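Local coordinates for chorismate synthase (Campylobacter jejuni, PDB 1SQ1), which probably catalyses, with reduced FMN as cofactor, the anti-1,4-elimination of phosphate from 5-enolpyruvylshikimate-3-phosphate that yields chorismate, the last step of the shikimate pathway, at residues I245-N250 with S270-G275. Sequence-based numbering, arbitrary orientation.
Sequences IGEGIN and SNHSGG
Glu247 and His272 join two beta turns, a type II' turn from Ile245 to Gly248 and a type I turn from Asn271 to Gly274, and they do so twice, once through the backbone and once through the side chains. The backbone link runs from Glu247 N to His272 O (3.0 Å). The side-chain link is a His-carboxylate hydrogen bond in which ND1 of His272 donates to OE2 of Glu247 at 3.1 Å. The oxygen sits at the ring edge, near the imidazole plane, whereas the nitrogen reaches it from above the carboxylate plane, 55° out of it; the two flat groups are turned almost perpendicular, 84° apart. Both side chains point the same way, and the Glu247 chain, bent at chi2 (-52°), runs alongside the ring with its CG 3.5 Å from His272 ND1. Met254 and Asn259, in the excursion that joins the two turns, also touch this pair.

The backbones meet at two glycines of positive phi, Gly246 and Gly274, whose CA atoms lie 3.6 Å apart. Both residues also hydrogen-bond through their backbones to Ile287 of strand 286-292, so the turns are fastened to that strand, next to the end of strand 240-245. Asp261 accepts the N-H of His272 on OD1 and that of Ser273 on OD2, and its OD1 is also hydrogen-bonded to Ser270 OG.

Van der Waals contact comes from Ile245, which also packs on Met235 of the second subunit; Lys241 of that subunit hydrogen-bonds to Ser273 O. The contact is thus part of the interface with the second subunit, away from the predicted FMN-binding residues. Against that same carbonyl oxygen of Ser273 rests the CG2 methyl of Ile245, at 3.6 Å.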
ATOM      1  N   ILE A 245       3.920 -24.776   9.317  1.00 50.09           N
ATOM      2  CA  ILE A 245       3.858 -24.080  10.584  1.00 49.70           C
ATOM      3  C   ILE A 245       3.369 -25.061  11.628  1.00 51.01           C
ATOM      4  O   ILE A 245       2.205 -25.471  11.627  1.00 52.66           O
ATOM      5  CB  ILE A 245       2.923 -22.861  10.520  1.00 49.52           C
ATOM      6  CG1 ILE A 245       3.508 -21.821   9.554  1.00 48.08           C
ATOM      7  CG2 ILE A 245       2.750 -22.270  11.908  1.00 48.62           C
ATOM      8  CD1 ILE A 245       2.698 -20.576   9.424  1.00 45.24           C
ATOM      9  N   GLY A 246       4.280 -25.460  12.504  1.00 51.02           N
ATOM     10  CA  GLY A 246       3.924 -26.393  13.547  1.00 52.20           C
ATOM     11  C   GLY A 246       3.686 -27.770  12.978  1.00 53.67           C
ATOM     12  O   GLY A 246       4.426 -28.203  12.098  1.00 54.37           O
ATOM     13  N   GLU A 247       2.657 -28.462  13.469  1.00 54.23           N
ATOM     14  CA  GLU A 247       2.359 -29.804  12.981  1.00 56.03           C
ATOM     15  C   GLU A 247       2.401 -29.906  11.458  1.00 55.78           C
ATOM     16  O   GLU A 247       2.631 -30.984  10.916  1.00 56.37           O
ATOM     17  CB  GLU A 247       0.989 -30.283  13.481  1.00 57.36           C
ATOM     18  CG  GLU A 247       0.983 -30.816  14.905  1.00 61.13           C
ATOM     19  CD  GLU A 247       2.044 -31.888  15.161  1.00 64.18           C
ATOM     20  OE1 GLU A 247       2.020 -32.956  14.500  1.00 64.68           O
ATOM     21  OE2 GLU A 247       2.910 -31.653  16.036  1.00 65.53           O
ATOM     22  N   GLY A 248       2.165 -28.790  10.774  1.00 55.95           N
ATOM     23  CA  GLY A 248       2.186 -28.788   9.320  1.00 55.89           C
ATOM     24  C   GLY A 248       1.256 -29.760   8.601  1.00 55.42           C
ATOM     25  O   GLY A 248       0.075 -29.901   8.931  1.00 52.04           O
ATOM     26  N   ILE A 249       1.794 -30.434   7.595  1.00 56.73           N
ATOM     27  CA  ILE A 249       1.009 -31.388   6.824  1.00 58.58           C
ATOM     28  C   ILE A 249       0.402 -32.441   7.742  1.00 59.66           C
ATOM     29  O   ILE A 249      -0.718 -32.896   7.522  1.00 59.72           O
ATOM     30  CB  ILE A 249       1.881 -32.077   5.756  1.00 58.16           C
ATOM     31  CG1 ILE A 249       2.367 -31.039   4.746  1.00 57.90           C
ATOM     32  CG2 ILE A 249       1.093 -33.159   5.048  1.00 57.12           C
ATOM     33  CD1 ILE A 249       3.306 -31.598   3.716  1.00 56.61           C
ATOM     34  N   ASN A 250       1.152 -32.815   8.778  1.00 60.27           N
ATOM     35  CA  ASN A 250       0.710 -33.825   9.733  1.00 60.15           C
ATOM     36  C   ASN A 250      -0.543 -33.423  10.501  1.00 59.81           C
ATOM     37  O   ASN A 250      -1.341 -34.273  10.902  1.00 58.23           O
ATOM     38  CB  ASN A 250       1.833 -34.149  10.720  1.00 60.31           C
ATOM     39  CG  ASN A 250       1.459 -35.273  11.672  1.00 60.91           C
ATOM     40  OD1 ASN A 250       1.320 -35.056  12.875  1.00 61.64           O
ATOM     41  ND2 ASN A 250       1.281 -36.481  11.132  1.00 57.14           N
ATOM     42  N   SER A 270       0.699 -27.942  25.049  1.00 80.70           N
ATOM     43  CA  SER A 270       1.321 -28.423  23.816  1.00 78.26           C
ATOM     44  C   SER A 270       1.526 -27.262  22.839  1.00 75.01           C
ATOM     45  O   SER A 270       0.922 -26.207  23.007  1.00 75.11           O
ATOM     46  CB  SER A 270       0.423 -29.493  23.190  1.00 79.95           C
ATOM     47  OG  SER A 270      -0.947 -29.114  23.294  1.00 83.20           O
ATOM     48  N   ASN A 271       2.369 -27.450  21.827  1.00 71.90           N
ATOM     49  CA  ASN A 271       2.608 -26.380  20.851  1.00 68.57           C
ATOM     50  C   ASN A 271       2.383 -26.841  19.416  1.00 66.16           C
ATOM     51  O   ASN A 271       3.182 -26.546  18.526  1.00 66.53           O
ATOM     52  CB  ASN A 271       4.037 -25.826  20.989  1.00 66.41           C
ATOM     53  CG  ASN A 271       4.240 -24.539  20.210  1.00 65.17           C
ATOM     54  OD1 ASN A 271       3.313 -23.749  20.048  1.00 64.66           O
ATOM     55  ND2 ASN A 271       5.462 -24.311  19.745  1.00 64.90           N
ATOM     56  N   HIS A 272       1.291 -27.558  19.188  1.00 63.12           N
ATOM     57  CA  HIS A 272       0.990 -28.058  17.857  1.00 61.17           C
ATOM     58  C   HIS A 272       0.780 -26.937  16.866  1.00 59.42           C
ATOM     59  O   HIS A 272       1.118 -27.061  15.689  1.00 60.27           O
ATOM     60  CB  HIS A 272      -0.255 -28.925  17.903  1.00 63.80           C
ATOM     61  CG  HIS A 272      -0.073 -30.186  18.683  1.00 66.29           C
ATOM     62  ND1 HIS A 272       0.931 -31.087  18.409  1.00 66.25           N
ATOM     63  CD2 HIS A 272      -0.770 -30.700  19.726  1.00 67.16           C
ATOM     64  CE1 HIS A 272       0.848 -32.103  19.247  1.00 67.46           C
ATOM     65  NE2 HIS A 272      -0.175 -31.895  20.057  1.00 68.64           N
ATOM     66  N   SER A 273       0.221 -25.841  17.362  1.00 56.28           N
ATOM     67  CA  SER A 273      -0.067 -24.664  16.559  1.00 53.25           C
ATOM     68  C   SER A 273       1.169 -24.010  15.945  1.00 50.56           C
ATOM     69  O   SER A 273       1.061 -23.251  14.990  1.00 50.54           O
ATOM     70  CB  SER A 273      -0.799 -23.636  17.416  1.00 54.07           C
ATOM     71  OG  SER A 273       0.033 -23.212  18.484  1.00 55.84           O
ATOM     72  N   GLY A 274       2.342 -24.289  16.491  1.00 48.14           N
ATOM     73  CA  GLY A 274       3.542 -23.675  15.946  1.00 47.29           C
ATOM     74  C   GLY A 274       3.796 -22.269  16.465  1.00 47.71           C
ATOM     75  O   GLY A 274       4.778 -21.630  16.081  1.00 47.22           O
ATOM     76  N   GLY A 275       2.912 -21.781  17.338  1.00 47.87           N
ATOM     77  CA  GLY A 275       3.074 -20.455  17.914  1.00 49.23           C
ATOM     78  C   GLY A 275       2.175 -19.378  17.334  1.00 50.82           C
ATOM     79  O   GLY A 275       2.380 -18.179  17.567  1.00 51.97           O
TER